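Local coordinates for protein putative thioesterase (Novosphingobium aromaticivorans, PDB 3CJY) that probably hydrolyses acyl-CoA thioesters as a double-hotdog thioesterase, and binds a calcium ion, at residues D128-C133 / R152-P157; G162-W167 / C222-P227; D186-A191 / G251-L256. One frame throughout, in Å; residues are numbered along the deposited sequence.

Contact 1 of 3, residues D128-C133 / R152-P157; sequences DNCPPC and REAGGP
Arg152 meets Asp128 with the edge of its guanidinium. NH1 of Arg152 donates to OD1 of Asp128 at 3.0 Å, and the opposite charges make the pair a salt bridge. The carboxylate oxygen lies close to the guanidinium plane. It is met on its anti lone pair, the one away from the other oxygen. The two planes are turned 40° apart, and one oxygen does the work. A water links the second guanidinium nitrogen to this oxygen: it accepts from NH2 of Arg152 at 2.9 Å and donates to OD1. The arginine arm starts with CG anti to the carbonyl carbon (chi1 -62°) and runs extended to NE. On the way its CD passes 3.5 Å from the carbonyl O of Cys130.

The backbones are tied by one bond. Glu153 N donates to Pro131 O at 2.8 Å, and Pro132 is bridged with Arg152 beside it. This single bridge joins the loop to the end of strand 149-153. Cys130 points its side chain at the strand, CB 3.1 Å from O of Glu153 and SG against Ala154. Near the bridge, the Pro131 ring crosses the Glu153 side chain at about a right angle, CG of Pro131 being 4.1 Å from CB of Glu153.

A second shell holds the charged groups. Arg152 NH2 makes a salt bridge to Glu150, and NH1 also donates to the carbonyl of Pro127. OE2 of Glu153 is paired with Arg194 of helix 188-196. Trp167 of strand 163-170 packs on Cys130, Arg152 and Ala154.

The contact lies away from the calcium site. Two acidic partners, a carbonyl and a water share the Arg152 guanidinium and probably hold it in one orientation, its charge balanced by Asp128 and Glu150.

Contact 2 of 3, residues G162-W167 / C222-P227; sequences GRTRLW and CDMIIP
Arg165 and Asp223 sit side by side across two antiparallel strands, 163-167 and 222-227. Their short axes come within 4.6 Å of each other. Thr164 with Met224 and Leu166 with Cys222 are hydrogen-bonded pairs, and each pair has two backbone bonds. Of these, Cys222 N to Leu166 O is short at 2.7 Å. Ile226 N to Gly162 O carries the ladder one step further.

The tight face holds Thr164, Leu166, Cys222 and Met224. Met224, present as selenomethionine, bends at its third torsion (chi3 -75°). This brings CE against two neighbours: it is 3.5 Å from CG2 of Thr164 and 3.8 Å from CD1 of Leu166. Side-chain carbons meet there, and Met224 CB lies 3.3 Å from Thr164 O.

The other face is polar and wetter. NE of Arg165 donates to OD1 of Asp223 at 2.9 Å, in a nearly straight salt bridge. The oxygen lies near the guanidinium plane, but NE comes to it from above the carboxylate plane. One water accepts from Arg163 NH1 and donates to Asp223 OD1 and Met224 O. Another joins Arg165 NH2 to Asp223 OD2. OD2 also takes a bond from Trp241. Beside them, CD1 of Ile225 lies over the centre of one face of the Arg163 guanidinium, 3.7 Å from CZ of Arg163. The charged tip of Arg163 also makes weak bonds to glycerol, probably from the crystallisation liquor.

The pair forms part of the antiparallel sheet of the second hotdog unit. Strand 149-153 flanks segment 162-167, and strand 233-241 flanks segment 222-227. Helix 188-196 lies against the tight face, with Ala191 on both Thr164 and Met224. At the far end Ile226 packs on Trp118 of the second subunit.

Contact 3 of 3, residues D186-A191 / G251-L256; sequences DFLPIA and GAQSLL
Ala252 touches Leu188 where strand 247-256 faces the start of helix 188-196, a helix-on-sheet packing of the hotdog fold. CD1 of Leu188 approaches CA of Ala252 to 4.2 Å.

Gln253 follows and carries the polar part. Its CG stands between the backbone N and the carbonyl carbon (chi1 62°), and the chain then runs extended. It slides past Leu188 in the opposite direction, with CG 4.0 Å from CD1 of Leu188. At its end NE2 of Gln253 donates to OD1 of Asp186 at 2.8 Å. The amide and carboxylate planes are nearly coplanar, and the oxygen is met nearly along its C-O axis. OD1 has a second donor in Asn207, and Gln253 uses both ends of its amide, with OE1 bonded to Ser204. The set resembles the Asp, Gln and Thr site of type II acyl-CoA thioesterases, with serine for threonine, and may be the active site here.

OG of Ser254 hydrogen-bonds Arg210 of the second subunit instead. Leu255 returns to the helix, crossing Pro189 at about a right angle: its CD2 lies 3.9 Å from CG of Pro189.

How the contacts relate
All three contacts fall in the C-terminal acyl-CoA thioesterase region. Contact 1 closes along the chain before contact 2 opens, whereas contacts 2 and 3 interleave. Contacts 1 and 2 have centres about 13 Å apart. They touch because strands 149-153 and 163-170 are neighbours, with backbone bonds joining Arg152 to Trp167 and Ala154 to Arg165. Contacts 2 and 3 are closer, about 10 Å between centres, and both reach the second subunit. There the selenium of Met224 packs on the backbone of Phe187 and Leu188. Contacts 1 and 3, with centres about 20 Å apart, do not touch. The series runs from a peripheral loop, through the sheet, to the buried helix start and the possible active site.

Contact 1 of 3, residues D128-C133 / R152-P157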
loop_
_atom_site.group_PDB
_atom_site.type_symbol
_atom_site.label_atom_id
_atom_site.label_comp_id
_atom_site.label_asym_id
_atom_site.label_seq_id
_atom_site.Cartn_x
_atom_site.Cartn_y
_atom_site.Cartn_z
ATOM N N ASP A 128 29.719 2.245 6.841
ATOM C CA ASP A 128 30.887 2.867 7.461
ATOM C C ASP A 128 31.523 3.904 6.543
ATOM O O ASP A 128 32.449 4.621 6.932
ATOM C CB ASP A 128 31.885 1.816 7.950
ATOM C CG ASP A 128 31.373 1.046 9.209
ATOM O OD1 ASP A 128 30.439 1.507 9.941
ATOM O OD2 ASP A 128 31.957 -0.032 9.478
ATOM N N ASN A 129 30.988 4.032 5.350
ATOM C CA ASN A 129 31.457 5.017 4.382
ATOM C C ASN A 129 30.434 6.164 4.225
ATOM O O ASN A 129 30.502 6.983 3.323
ATOM C CB ASN A 129 31.763 4.348 3.073
ATOM C CG ASN A 129 32.952 3.385 3.180
ATOM O OD1 ASN A 129 33.960 3.689 3.844
ATOM N ND2 ASN A 129 32.823 2.207 2.553
ATOM N N CYS A 130 29.492 6.207 5.140
ATOM C CA CYS A 130 28.406 7.215 5.134
ATOM C C CYS A 130 28.428 8.038 6.412
ATOM O O CYS A 130 28.598 7.488 7.490
ATOM C CB CYS A 130 27.042 6.546 4.999
ATOM S SG CYS A 130 26.793 5.712 3.436
ATOM N N PRO A 131 28.236 9.371 6.295
ATOM C CA PRO A 131 28.224 10.216 7.455
ATOM C C PRO A 131 26.932 10.183 8.239
ATOM O O PRO A 131 25.881 9.824 7.690
ATOM C CB PRO A 131 28.396 11.608 6.841
ATOM C CG PRO A 131 27.612 11.513 5.587
ATOM C CD PRO A 131 27.899 10.125 5.081
ATOM N N PRO A 132 26.999 10.505 9.533
ATOM C CA PRO A 132 25.779 10.628 10.298
ATOM C C PRO A 132 24.838 11.683 9.728
ATOM O O PRO A 132 25.241 12.709 9.161
ATOM C CB PRO A 132 26.262 11.112 11.680
ATOM C CG PRO A 132 27.690 10.761 11.718
ATOM C CD PRO A 132 28.180 10.905 10.321
ATOM N N CYS A 133 23.566 11.409 9.922
ATOM C CA CYS A 133 22.536 12.334 9.534
ATOM C C CYS A 133 22.415 13.349 10.661
ATOM O O CYS A 133 22.118 12.975 11.787
ATOM C CB CYS A 133 21.224 11.585 9.357
ATOM S SG CYS A 133 19.892 12.764 9.138
ATOM N N ARG A 152 22.468 7.221 9.166
ATOM C CA ARG A 152 23.494 7.745 8.303
ATOM C C ARG A 152 22.942 8.066 6.912
ATOM O O ARG A 152 21.975 7.459 6.437
ATOM C CB ARG A 152 24.629 6.763 8.200
ATOM C CG ARG A 152 25.281 6.523 9.563
ATOM C CD ARG A 152 26.443 5.562 9.458
ATOM N NE ARG A 152 26.996 5.268 10.793
ATOM C CZ ARG A 152 27.938 4.368 11.002
ATOM N NH1 ARG A 152 28.486 3.727 9.991
ATOM N NH2 ARG A 152 28.343 4.113 12.228
ATOM N N GLU A 153 23.581 9.033 6.267
ATOM C CA GLU A 153 23.157 9.472 4.917
ATOM C C GLU A 153 23.718 8.546 3.853
ATOM O O GLU A 153 24.934 8.471 3.689
ATOM C CB GLU A 153 23.681 10.867 4.607
ATOM C CG GLU A 153 23.257 11.956 5.532
ATOM C CD GLU A 153 21.792 12.370 5.385
ATOM O OE1 GLU A 153 21.143 11.921 4.408
ATOM O OE2 GLU A 153 21.303 13.172 6.239
ATOM N N ALA A 154 22.848 7.883 3.085
ATOM C CA ALA A 154 23.319 6.953 2.058
ATOM C C ALA A 154 23.150 7.492 0.633
ATOM O O ALA A 154 23.531 6.828 -0.323
ATOM C CB ALA A 154 22.568 5.609 2.181
ATOM N N GLY A 155 22.595 8.689 0.495
ATOM C CA GLY A 155 22.204 9.184 -0.823
ATOM C C GLY A 155 23.268 9.809 -1.708
ATOM O O GLY A 155 23.098 9.941 -2.950
ATOM N N GLY A 156 24.374 10.193 -1.087
ATOM C CA GLY A 156 25.456 10.809 -1.842
ATOM C C GLY A 156 25.097 12.226 -2.250
ATOM O O GLY A 156 23.985 12.710 -1.985
ATOM N N PRO A 157 26.031 12.884 -2.950
ATOM C CA PRO A 157 25.940 14.282 -3.338
ATOM C C PRO A 157 24.817 14.555 -4.332
ATOM O O PRO A 157 24.204 15.623 -4.295
ATOM C CB PRO A 157 27.319 14.561 -3.976
ATOM C CG PRO A 157 28.049 13.233 -4.027
ATOM C CD PRO A 157 27.044 12.169 -3.743
HETATM O O HOH W 1 30.359 2.073 12.807
#

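Contact 2 of 3, residues G162-W167 / C222-P227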
loop_
_atom_site.group_PDB
_atom_site.type_symbol
_atom_site.label_atom_id
_atom_site.label_comp_id
_atom_site.label_asym_id
_atom_site.label_seq_id
_atom_site.Cartn_x
_atom_site.Cartn_y
_atom_site.Cartn_z
ATOM N N GLY A 162 13.386 13.800 -5.309
ATOM C CA GLY A 162 12.332 13.163 -4.531
ATOM C C GLY A 162 12.767 11.996 -3.666
ATOM O O GLY A 162 12.004 11.488 -2.888
ATOM N N ARG A 163 14.000 11.567 -3.850
ATOM C CA ARG A 163 14.549 10.448 -3.098
ATOM C C ARG A 163 15.335 10.822 -1.851
ATOM O O ARG A 163 16.012 11.856 -1.787
ATOM C CB ARG A 163 15.392 9.534 -3.993
ATOM C CG ARG A 163 14.683 8.961 -5.224
ATOM C CD ARG A 163 15.542 8.010 -5.966
ATOM N NE ARG A 163 14.854 7.435 -7.124
ATOM C CZ ARG A 163 14.126 6.317 -7.111
ATOM N NH1 ARG A 163 13.933 5.633 -6.014
ATOM N NH2 ARG A 163 13.543 5.884 -8.231
ATOM N N THR A 164 15.242 9.918 -0.891
ATOM C CA THR A 164 16.007 9.964 0.373
ATOM C C THR A 164 16.434 8.534 0.685
ATOM O O THR A 164 15.599 7.612 0.723
ATOM C CB THR A 164 15.216 10.586 1.515
ATOM O OG1 THR A 164 14.970 11.977 1.230
ATOM C CG2 THR A 164 15.957 10.434 2.856
ATOM N N ARG A 165 17.744 8.352 0.832
ATOM C CA ARG A 165 18.332 7.044 1.170
ATOM C C ARG A 165 19.154 7.147 2.441
ATOM O O ARG A 165 20.101 7.913 2.531
ATOM C CB ARG A 165 19.161 6.508 0.025
ATOM C CG ARG A 165 18.376 6.266 -1.217
ATOM C CD ARG A 165 19.194 5.998 -2.448
ATOM N NE ARG A 165 18.343 5.409 -3.465
ATOM C CZ ARG A 165 18.500 5.565 -4.761
ATOM N NH1 ARG A 165 19.462 6.350 -5.207
ATOM N NH2 ARG A 165 17.673 4.958 -5.594
ATOM N N LEU A 166 18.678 6.448 3.467
ATOM C CA LEU A 166 19.303 6.439 4.787
ATOM C C LEU A 166 19.696 5.020 5.214
ATOM O O LEU A 166 18.957 4.065 4.961
ATOM C CB LEU A 166 18.278 6.977 5.813
ATOM C CG LEU A 166 17.708 8.352 5.548
ATOM C CD1 LEU A 166 16.645 8.620 6.656
ATOM C CD2 LEU A 166 18.764 9.377 5.625
ATOM N N TRP A 167 20.839 4.903 5.880
ATOM C CA TRP A 167 21.189 3.694 6.593
ATOM C C TRP A 167 20.630 3.869 8.014
ATOM O O TRP A 167 20.892 4.870 8.705
ATOM C CB TRP A 167 22.701 3.445 6.659
ATOM C CG TRP A 167 23.326 2.944 5.418
ATOM C CD1 TRP A 167 24.170 3.628 4.603
ATOM C CD2 TRP A 167 23.173 1.650 4.843
ATOM N NE1 TRP A 167 24.580 2.834 3.575
ATOM C CE2 TRP A 167 23.956 1.623 3.664
ATOM C CE3 TRP A 167 22.455 0.524 5.180
ATOM C CZ2 TRP A 167 24.064 0.470 2.864
ATOM C CZ3 TRP A 167 22.552 -0.609 4.378
ATOM C CH2 TRP A 167 23.347 -0.628 3.249
ATOM N N CYS A 222 17.172 2.209 4.008
ATOM C CA CYS A 222 15.819 2.777 3.980
ATOM C C CYS A 222 15.806 3.674 2.730
ATOM O O CYS A 222 16.295 4.804 2.712
ATOM C CB CYS A 222 15.527 3.529 5.274
ATOM S SG CYS A 222 13.945 4.378 5.261
ATOM N N ASP A 223 15.254 3.101 1.667
ATOM C CA ASP A 223 15.316 3.664 0.316
ATOM C C ASP A 223 13.955 4.191 -0.122
ATOM O O ASP A 223 13.102 3.422 -0.535
ATOM C CB ASP A 223 15.797 2.460 -0.548
ATOM C CG ASP A 223 16.022 2.780 -2.006
ATOM O OD1 ASP A 223 16.062 3.955 -2.376
ATOM O OD2 ASP A 223 16.167 1.789 -2.770
HETATM N N MSE A 224 13.808 5.511 -0.035
HETATM C CA MSE A 224 12.553 6.240 -0.165
HETATM C C MSE A 224 12.426 7.170 -1.322
HETATM O O MSE A 224 13.397 7.780 -1.803
HETATM C CB MSE A 224 12.335 7.090 1.124
HETATM C CG MSE A 224 12.307 6.285 2.401
HETATM SE SE MSE A 224 12.075 7.203 4.044
HETATM C CE MSE A 224 13.847 7.935 4.139
ATOM N N ILE A 225 11.189 7.286 -1.793
ATOM C CA ILE A 225 10.863 8.272 -2.807
ATOM C C ILE A 225 9.527 8.930 -2.473
ATOM O O ILE A 225 8.578 8.269 -2.011
ATOM C CB ILE A 225 10.841 7.648 -4.269
ATOM C CG1 ILE A 225 10.667 8.727 -5.324
ATOM C CG2 ILE A 225 9.718 6.595 -4.360
ATOM C CD1 ILE A 225 10.985 8.282 -6.757
ATOM N N ILE A 226 9.452 10.230 -2.720
ATOM C CA ILE A 226 8.173 10.981 -2.688
ATOM C C ILE A 226 7.962 11.384 -4.150
ATOM O O ILE A 226 8.608 12.286 -4.668
ATOM C CB ILE A 226 8.249 12.282 -1.826
ATOM C CG1 ILE A 226 8.690 11.980 -0.401
ATOM C CG2 ILE A 226 6.906 12.941 -1.848
ATOM C CD1 ILE A 226 7.741 11.059 0.380
ATOM N N PRO A 227 7.083 10.664 -4.872
ATOM C CA PRO A 227 7.028 10.932 -6.297
ATOM C C PRO A 227 6.132 12.095 -6.730
ATOM O O PRO A 227 6.338 12.685 -7.791
ATOM C CB PRO A 227 6.468 9.602 -6.861
ATOM C CG PRO A 227 5.572 9.133 -5.807
ATOM C CD PRO A 227 6.321 9.458 -4.511
HETATM O O HOH W 2 14.948 6.115 -3.312
HETATM O O HOH W 3 16.313 2.344 -5.252
#

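Contact 3 of 3, residues D186-A191 / G251-L256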
loop_
_atom_site.group_PDB
_atom_site.type_symbol
_atom_site.label_atom_id
_atom_site.label_comp_id
_atom_site.label_asym_id
_atom_site.label_seq_id
_atom_site.Cartn_x
_atom_site.Cartn_y
_atom_site.Cartn_z
ATOM N N ASP A 186 8.196 3.661 8.243
ATOM C CA ASP A 186 7.556 4.940 8.602
ATOM C C ASP A 186 8.529 6.111 8.776
ATOM O O ASP A 186 8.226 7.103 9.454
ATOM C CB ASP A 186 6.657 4.771 9.800
ATOM C CG ASP A 186 5.652 5.934 9.968
ATOM O OD1 ASP A 186 5.091 6.399 8.967
ATOM O OD2 ASP A 186 5.437 6.381 11.117
ATOM N N PHE A 187 9.668 6.023 8.102
ATOM C CA PHE A 187 10.577 7.145 7.978
ATOM C C PHE A 187 10.235 8.029 6.739
ATOM O O PHE A 187 10.862 9.043 6.476
ATOM C CB PHE A 187 12.026 6.668 7.917
ATOM C CG PHE A 187 12.670 6.491 9.263
ATOM C CD1 PHE A 187 12.157 5.586 10.184
ATOM C CD2 PHE A 187 13.825 7.212 9.584
ATOM C CE1 PHE A 187 12.723 5.419 11.415
ATOM C CE2 PHE A 187 14.432 7.033 10.823
ATOM C CZ PHE A 187 13.878 6.122 11.731
ATOM N N LEU A 188 9.159 7.686 6.043
ATOM C CA LEU A 188 8.770 8.463 4.853
ATOM C C LEU A 188 8.453 9.918 5.174
ATOM O O LEU A 188 8.651 10.755 4.326
ATOM C CB LEU A 188 7.639 7.809 4.045
ATOM C CG LEU A 188 8.111 6.764 3.056
ATOM C CD1 LEU A 188 6.977 5.898 2.557
ATOM C CD2 LEU A 188 8.859 7.442 1.887
ATOM N N PRO A 189 7.876 10.217 6.364
ATOM C CA PRO A 189 7.686 11.672 6.618
ATOM C C PRO A 189 8.991 12.499 6.541
ATOM O O PRO A 189 8.998 13.646 6.115
ATOM C CB PRO A 189 6.998 11.686 7.988
ATOM C CG PRO A 189 6.291 10.357 8.055
ATOM C CD PRO A 189 7.189 9.385 7.383
ATOM N N ILE A 190 10.120 11.889 6.868
ATOM C CA ILE A 190 11.421 12.558 6.783
ATOM C C ILE A 190 11.754 12.778 5.308
ATOM O O ILE A 190 12.195 13.849 4.916
ATOM C CB ILE A 190 12.529 11.734 7.501
ATOM C CG1 ILE A 190 12.261 11.733 9.023
ATOM C CG2 ILE A 190 13.892 12.291 7.181
ATOM C CD1 ILE A 190 13.151 10.806 9.776
ATOM N N ALA A 191 11.416 11.803 4.483
ATOM C CA ALA A 191 11.661 11.920 3.048
ATOM C C ALA A 191 10.782 13.047 2.478
ATOM O O ALA A 191 11.208 13.804 1.591
ATOM C CB ALA A 191 11.329 10.617 2.327
ATOM N N GLY A 251 7.087 -0.592 1.557
ATOM C CA GLY A 251 6.033 0.109 2.264
ATOM C C GLY A 251 5.636 1.350 1.505
ATOM O O GLY A 251 6.250 1.729 0.528
ATOM N N ALA A 252 4.566 1.922 1.963
ATOM C CA ALA A 252 4.055 3.143 1.362
ATOM C C ALA A 252 3.082 3.801 2.301
ATOM O O ALA A 252 2.598 3.198 3.231
ATOM C CB ALA A 252 3.373 2.834 0.050
ATOM N N GLN A 253 2.827 5.075 2.031
ATOM C CA GLN A 253 1.823 5.860 2.748
ATOM C C GLN A 253 1.491 7.138 2.006
ATOM O O GLN A 253 2.204 7.562 1.101
ATOM C CB GLN A 253 2.273 6.285 4.138
ATOM C CG GLN A 253 3.523 7.192 4.135
ATOM C CD GLN A 253 3.936 7.610 5.527
ATOM O OE1 GLN A 253 3.617 8.726 5.961
ATOM N NE2 GLN A 253 4.612 6.716 6.243
ATOM N N SER A 254 0.362 7.704 2.403
ATOM C CA SER A 254 -0.081 9.020 1.966
ATOM C C SER A 254 -0.001 9.911 3.163
ATOM O O SER A 254 -0.121 9.440 4.292
ATOM C CB SER A 254 -1.485 8.996 1.377
ATOM O OG SER A 254 -1.481 8.187 0.219
ATOM N N LEU A 255 0.225 11.186 2.920
ATOM C CA LEU A 255 0.414 12.161 3.982
ATOM C C LEU A 255 -0.360 13.434 3.761
ATOM O O LEU A 255 -0.554 13.880 2.628
ATOM C CB LEU A 255 1.897 12.527 4.086
ATOM C CG LEU A 255 3.009 11.459 4.238
ATOM C CD1 LEU A 255 3.679 11.155 2.910
ATOM C CD2 LEU A 255 4.076 11.927 5.240
ATOM N N LEU A 256 -0.791 14.027 4.880
ATOM C CA LEU A 256 -1.483 15.323 4.876
ATOM C C LEU A 256 -0.392 16.353 5.078
ATOM O O LEU A 256 0.417 16.277 6.024
ATOM C CB LEU A 256 -2.492 15.416 6.027
ATOM C CG LEU A 256 -3.259 16.737 6.130
ATOM C CD1 LEU A 256 -4.383 16.658 5.168
ATOM C CD2 LEU A 256 -3.780 16.973 7.533
#